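Local coordinates for uncharacterized protein (Bacteroides ovatus, PDB 4DQA) that is of unknown function but probably binds carbohydrate, having a concanavalin A-like lectin/glucanase domain behind an N-terminal BT_3987-like domain, at residues A[163-168]-A[226-231]; A[285-290]-A[310-315]. All coordinates share one frame; numbering follows the deposited sequence.

Contact 1. Residues A[163-168]-A[226-231]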
loop_
_atom_site.group_PDB
_atom_site.type_symbol
_atom_site.label_atom_id
_atom_site.label_comp_id
_atom_site.label_asym_id
_atom_site.label_seq_id
_atom_site.Cartn_x
_atom_site.Cartn_y
_atom_site.Cartn_z
ATOM N N PHE A 163 -13.185 -15.211 0.925
ATOM C CA PHE A 163 -12.037 -14.911 0.086
ATOM C C PHE A 163 -12.151 -13.535 -0.532
ATOM O O PHE A 163 -13.201 -12.884 -0.473
ATOM C CB PHE A 163 -11.894 -15.965 -1.013
ATOM C CG PHE A 163 -12.937 -15.851 -2.074
ATOM C CD1 PHE A 163 -14.171 -16.437 -1.893
ATOM C CD2 PHE A 163 -12.699 -15.118 -3.225
ATOM C CE1 PHE A 163 -15.170 -16.317 -2.848
ATOM C CE2 PHE A 163 -13.700 -14.995 -4.196
ATOM C CZ PHE A 163 -14.931 -15.593 -3.987
ATOM N N THR A 164 -11.032 -13.122 -1.115
ATOM C CA THR A 164 -10.917 -11.859 -1.845
ATOM C C THR A 164 -10.049 -12.055 -3.061
ATOM O O THR A 164 -8.981 -12.678 -2.987
ATOM C CB THR A 164 -10.263 -10.776 -0.969
ATOM O OG1 THR A 164 -11.017 -10.609 0.226
ATOM C CG2 THR A 164 -10.198 -9.442 -1.699
ATOM N N TYR A 165 -10.499 -11.509 -4.187
ATOM C CA TYR A 165 -9.640 -11.295 -5.347
ATOM C C TYR A 165 -9.478 -9.792 -5.445
ATOM O O TYR A 165 -10.467 -9.071 -5.330
ATOM C CB TYR A 165 -10.308 -11.704 -6.661
ATOM C CG TYR A 165 -10.642 -13.162 -6.901
ATOM C CD1 TYR A 165 -10.167 -14.181 -6.088
ATOM C CD2 TYR A 165 -11.444 -13.514 -7.997
ATOM C CE1 TYR A 165 -10.472 -15.512 -6.352
ATOM C CE2 TYR A 165 -11.763 -14.840 -8.263
ATOM C CZ TYR A 165 -11.266 -15.837 -7.453
ATOM O OH TYR A 165 -11.573 -17.162 -7.706
ATOM N N GLU A 166 -8.279 -9.306 -5.716
ATOM C CA GLU A 166 -8.119 -7.870 -5.980
ATOM C C GLU A 166 -6.969 -7.619 -6.931
ATOM O O GLU A 166 -6.054 -8.428 -7.049
ATOM C CB GLU A 166 -7.963 -7.014 -4.727
ATOM C CG GLU A 166 -6.766 -7.369 -3.895
ATOM C CD GLU A 166 -6.552 -6.447 -2.702
ATOM O OE1 GLU A 166 -6.933 -5.266 -2.787
ATOM O OE2 GLU A 166 -5.951 -6.888 -1.685
ATOM N N ALA A 167 -7.053 -6.506 -7.643
ATOM C CA ALA A 167 -5.990 -6.092 -8.565
ATOM C C ALA A 167 -6.165 -4.643 -8.937
ATOM O O ALA A 167 -7.287 -4.107 -8.941
ATOM C CB ALA A 167 -6.033 -6.907 -9.823
ATOM N N LEU A 168 -5.058 -4.012 -9.312
ATOM C CA LEU A 168 -5.090 -2.770 -10.091
ATOM C C LEU A 168 -5.060 -3.184 -11.557
ATOM O O LEU A 168 -4.213 -3.998 -11.974
ATOM C CB LEU A 168 -3.883 -1.882 -9.799
ATOM C CG LEU A 168 -3.836 -1.312 -8.394
ATOM C CD1 LEU A 168 -2.409 -0.865 -8.026
ATOM C CD2 LEU A 168 -4.823 -0.168 -8.207
ATOM N N VAL A 226 -9.846 -2.989 -8.449
ATOM C CA VAL A 226 -11.036 -3.827 -8.489
ATOM C C VAL A 226 -10.897 -4.947 -7.477
ATOM O O VAL A 226 -9.814 -5.473 -7.258
ATOM C CB VAL A 226 -11.331 -4.391 -9.884
ATOM C CG1 VAL A 226 -11.500 -3.247 -10.916
ATOM C CG2 VAL A 226 -10.276 -5.370 -10.342
ATOM N N ALA A 227 -12.001 -5.295 -6.820
ATOM C CA ALA A 227 -11.995 -6.380 -5.834
ATOM C C ALA A 227 -13.322 -7.120 -5.801
ATOM O O ALA A 227 -14.398 -6.542 -6.024
ATOM C CB ALA A 227 -11.654 -5.861 -4.433
ATOM N N LEU A 228 -13.238 -8.417 -5.533
ATOM C CA LEU A 228 -14.403 -9.252 -5.275
ATOM C C LEU A 228 -14.174 -9.871 -3.899
ATOM O O LEU A 228 -13.107 -10.445 -3.667
ATOM C CB LEU A 228 -14.458 -10.357 -6.313
ATOM C CG LEU A 228 -15.390 -11.532 -6.002
ATOM C CD1 LEU A 228 -16.854 -11.113 -6.032
ATOM C CD2 LEU A 228 -15.137 -12.660 -6.976
ATOM N N THR A 229 -15.164 -9.771 -3.020
ATOM C CA THR A 229 -15.081 -10.393 -1.699
ATOM C C THR A 229 -16.279 -11.298 -1.492
ATOM O O THR A 229 -17.356 -11.057 -2.040
ATOM C CB THR A 229 -15.024 -9.368 -0.542
ATOM O OG1 THR A 229 -16.255 -8.640 -0.453
ATOM C CG2 THR A 229 -13.851 -8.403 -0.713
ATOM N N TYR A 230 -16.088 -12.341 -0.703
ATOM C CA TYR A 230 -17.222 -13.118 -0.199
ATOM C C TYR A 230 -16.945 -13.452 1.250
ATOM O O TYR A 230 -15.886 -13.972 1.575
ATOM C CB TYR A 230 -17.376 -14.412 -0.977
ATOM C CG TYR A 230 -18.446 -15.355 -0.472
ATOM C CD1 TYR A 230 -19.752 -14.926 -0.266
ATOM C CD2 TYR A 230 -18.156 -16.688 -0.266
ATOM C CE1 TYR A 230 -20.742 -15.810 0.149
ATOM C CE2 TYR A 230 -19.143 -17.578 0.149
ATOM C CZ TYR A 230 -20.422 -17.132 0.346
ATOM O OH TYR A 230 -21.382 -18.023 0.759
ATOM N N ASP A 231 -17.904 -13.107 2.093
ATOM C CA ASP A 231 -17.875 -13.415 3.519
ATOM C C ASP A 231 -18.821 -14.592 3.714
ATOM O O ASP A 231 -20.035 -14.412 3.710
ATOM C CB ASP A 231 -18.354 -12.197 4.303
ATOM C CG ASP A 231 -18.183 -12.347 5.804
ATOM O OD1 ASP A 231 -18.615 -13.376 6.374
ATOM O OD2 ASP A 231 -17.614 -11.414 6.412
#
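F163 to A167 pair with Y230 to V226 as two neighbouring antiparallel strands, buried inside the large sheet of the C-terminal domain. Three hydrogen-bonded pairs, F163 with Y230, Y165 with L228 and A167 with V226, give six backbone N-H...O bonds. The shortest runs from V226 N to A167 O at 2.8 Å, nearly straight (175° at the hydrogen). Between these pairs lie the non-hydrogen-bonded pairs T164 with T229 and E166 with A227. There CA-H groups touch carbonyls, as in A227 CA to Y165 O at 3.1 Å.

The face with F163, Y165, L228 and Y230 is mainly aromatic and aliphatic. L228 CD2 touches the F163 and Y165 rings from beside them: it lies at the edge of F163, 3.9 Å from F163 CE2, and meets Y165 CD2 obliquely at the same distance. F163 CG sits between its own backbone N and carbonyl carbon (chi1 72°); beyond it, F163 CE1 lies 3.5 Å from Y230 CB. F163 CE2 lies over the rim of one face of the Y165 ring. Y165 OH and Y230 OH are bonded to M187 O and I253 O. The packing is consistent with the beta-sandwich of the concanavalin A-like family, and F256 and F264 add edge-to-face contacts to F163 and Y165.

On the other face T164 OG1 lies 3.7 Å from T229 CG2 and is hydrogen-bonded to V291 O and R293 N.

Contact 2. Residues A[285-290]-A[310-315]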
loop_
_atom_site.group_PDB
_atom_site.type_symbol
_atom_site.label_atom_id
_atom_site.label_comp_id
_atom_site.label_asym_id
_atom_site.label_seq_id
_atom_site.Cartn_x
_atom_site.Cartn_y
_atom_site.Cartn_z
ATOM N N GLU A 285 -0.361 -5.391 -8.568
ATOM C CA GLU A 285 -0.876 -5.656 -7.215
ATOM C C GLU A 285 -2.042 -6.640 -7.230
ATOM O O GLU A 285 -3.104 -6.415 -6.621
ATOM C CB GLU A 285 -1.267 -4.364 -6.502
ATOM C CG GLU A 285 -0.129 -3.430 -6.268
ATOM C CD GLU A 285 0.909 -4.021 -5.331
ATOM O OE1 GLU A 285 0.531 -4.414 -4.204
ATOM O OE2 GLU A 285 2.093 -4.145 -5.731
ATOM N N VAL A 286 -1.803 -7.750 -7.903
ATOM C CA VAL A 286 -2.789 -8.831 -8.023
ATOM C C VAL A 286 -2.711 -9.740 -6.809
ATOM O O VAL A 286 -1.631 -10.238 -6.479
ATOM C CB VAL A 286 -2.500 -9.659 -9.279
ATOM C CG1 VAL A 286 -3.438 -10.844 -9.395
ATOM C CG2 VAL A 286 -2.565 -8.798 -10.532
ATOM N N ARG A 287 -3.829 -9.921 -6.112
ATOM C CA ARG A 287 -3.836 -10.696 -4.868
ATOM C C ARG A 287 -5.023 -11.598 -4.740
ATOM O O ARG A 287 -6.119 -11.262 -5.170
ATOM C CB ARG A 287 -3.816 -9.776 -3.647
ATOM C CG ARG A 287 -2.790 -8.652 -3.736
ATOM C CD ARG A 287 -2.888 -7.739 -2.514
ATOM N NE ARG A 287 -2.114 -6.518 -2.745
ATOM C CZ ARG A 287 -2.471 -5.313 -2.351
ATOM N NH1 ARG A 287 -3.592 -5.125 -1.667
ATOM N NH2 ARG A 287 -1.692 -4.278 -2.623
ATOM N N VAL A 288 -4.818 -12.717 -4.053
ATOM C CA VAL A 288 -5.923 -13.558 -3.602
ATOM C C VAL A 288 -5.741 -13.746 -2.109
ATOM O O VAL A 288 -4.634 -14.047 -1.656
ATOM C CB VAL A 288 -5.918 -14.933 -4.249
ATOM C CG1 VAL A 288 -7.060 -15.788 -3.680
ATOM C CG2 VAL A 288 -6.079 -14.831 -5.752
ATOM N N TRP A 289 -6.817 -13.556 -1.350
ATOM C CA TRP A 289 -6.792 -13.748 0.093
ATOM C C TRP A 289 -7.774 -14.832 0.469
ATOM O O TRP A 289 -8.824 -14.983 -0.160
ATOM C CB TRP A 289 -7.245 -12.477 0.823
ATOM C CG TRP A 289 -6.467 -11.242 0.565
ATOM C CD1 TRP A 289 -6.567 -10.416 -0.523
ATOM C CD2 TRP A 289 -5.505 -10.632 1.445
ATOM N NE1 TRP A 289 -5.710 -9.349 -0.385
ATOM C CE2 TRP A 289 -5.060 -9.456 0.823
ATOM C CE3 TRP A 289 -4.966 -10.980 2.695
ATOM C CZ2 TRP A 289 -4.103 -8.618 1.397
ATOM C CZ3 TRP A 289 -4.010 -10.145 3.263
ATOM C CH2 TRP A 289 -3.590 -8.982 2.612
ATOM N N SER A 290 -7.470 -15.539 1.558
ATOM C CA SER A 290 -8.385 -16.520 2.128
ATOM C C SER A 290 -9.282 -15.937 3.238
ATOM O O SER A 290 -9.763 -16.666 4.126
ATOM C CB SER A 290 -7.576 -17.694 2.673
ATOM O OG SER A 290 -6.657 -17.243 3.651
ATOM N N GLU A 310 -0.673 -12.654 6.935
ATOM C CA GLU A 310 -1.561 -13.766 7.184
ATOM C C GLU A 310 -2.809 -13.634 6.321
ATOM O O GLU A 310 -3.395 -12.556 6.215
ATOM C CB GLU A 310 -1.938 -13.794 8.659
ATOM C CG GLU A 310 -2.853 -14.942 9.030
ATOM C CD GLU A 310 -2.129 -16.283 9.128
ATOM O OE1 GLU A 310 -0.884 -16.286 9.254
ATOM O OE2 GLU A 310 -2.832 -17.314 9.121
ATOM N N GLY A 311 -3.182 -14.719 5.664
ATOM C CA GLY A 311 -4.356 -14.727 4.813
ATOM C C GLY A 311 -4.105 -14.427 3.346
ATOM O O GLY A 311 -5.014 -14.537 2.522
ATOM N N LEU A 312 -2.877 -14.035 3.012
ATOM C CA LEU A 312 -2.533 -13.684 1.650
ATOM C C LEU A 312 -2.053 -14.951 0.945
ATOM O O LEU A 312 -0.986 -15.483 1.266
ATOM C CB LEU A 312 -1.464 -12.627 1.645
ATOM C CG LEU A 312 -1.031 -12.061 0.314
ATOM C CD1 LEU A 312 -2.198 -11.418 -0.477
ATOM C CD2 LEU A 312 0.089 -11.036 0.540
ATOM N N ALA A 313 -2.888 -15.462 0.049
ATOM C CA ALA A 313 -2.624 -16.742 -0.610
ATOM C C ALA A 313 -1.817 -16.616 -1.896
ATOM O O ALA A 313 -1.191 -17.575 -2.352
ATOM C CB ALA A 313 -3.950 -17.481 -0.887
ATOM N N LEU A 314 -1.845 -15.430 -2.502
ATOM C CA LEU A 314 -1.170 -15.192 -3.769
ATOM C C LEU A 314 -0.944 -13.702 -3.898
ATOM O O LEU A 314 -1.841 -12.914 -3.592
ATOM C CB LEU A 314 -2.048 -15.654 -4.924
ATOM C CG LEU A 314 -1.421 -15.443 -6.303
ATOM C CD1 LEU A 314 -0.289 -16.442 -6.464
ATOM C CD2 LEU A 314 -2.437 -15.555 -7.422
ATOM N N TYR A 315 0.237 -13.308 -4.351
ATOM C CA TYR A 315 0.552 -11.883 -4.544
ATOM C C TYR A 315 1.513 -11.703 -5.682
ATOM O O TYR A 315 2.667 -12.111 -5.592
ATOM C CB TYR A 315 1.174 -11.354 -3.252
ATOM C CG TYR A 315 1.386 -9.847 -3.149
ATOM C CD1 TYR A 315 0.803 -8.944 -4.034
ATOM C CD2 TYR A 315 2.167 -9.355 -2.125
ATOM C CE1 TYR A 315 1.006 -7.557 -3.886
ATOM C CE2 TYR A 315 2.386 -8.005 -1.979
ATOM C CZ TYR A 315 1.771 -7.108 -2.827
ATOM O OH TYR A 315 2.021 -5.772 -2.633
#
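In Y315, chi1 sets CG anti to the backbone N (-171°); in E285, chi2 turns CD back (-64°). Beyond these torsions the phenol and carboxylate meet. Y315 OH donates to E285 OE1 at 2.6 Å, on the syn lone pair. R287 is extended from CG to NE and runs beside the Y315 ring. Its NH2 reaches the anti lone pair of E285 OE1 at 2.7 Å, in the guanidinium plane, as part of a salt bridge. E285 OE1 thus accepts from two donors, one on each lone pair. The guanidinium and ring planes stand 84° apart, with R287 NE 3.5 Å from Y315 CE1. E285 OE2 forms a salt bridge with K317, which probably helps stabilise the carboxylate charge.

L312 and W289 meet at the other end of the same face. L312 CD1 sits over the centre of the indole six-membered ring, 3.8 Å from its centroid, a CH-pi contact. E310 O lies at the indole edge, near W289 CZ3. On the opposite face V288 packs against L314, CB to CB at 4.0 Å.

V288 N donates to L314 O, while V288 O accepts from two consecutive amides, A313 N at 2.8 Å and L314 N at 3.2 Å. Past the strand end, S290 N bonds to G311 O at 2.8 Å. G311 has a positive phi, at which a CB would press on the preceding carbonyl oxygen. A313 and L314 both face V288, the one-residue register shift of a classic beta bulge in an antiparallel pair.

In the fold
Contact 1 and contact 2 lie in one antiparallel sheet of the C-terminal domain, their centres about 9 Å apart. Strand 163-171 pairs with 223-231 on one side and with 282-289 on the other, and 282-289 then pairs with 312-316. The local order is therefore 223-231, 163-171, 282-289, 312-316. Along the chain contact 1 closes before contact 2 opens. The backbone bond from W289 N to T164 O joins them. E166 OE2 bridges them too, through a hydrogen bond to W289 NE1 and a salt bridge to R287 NH1. Strands distant in sequence are thus joined into one sheet, consistent with a lectin-like sandwich.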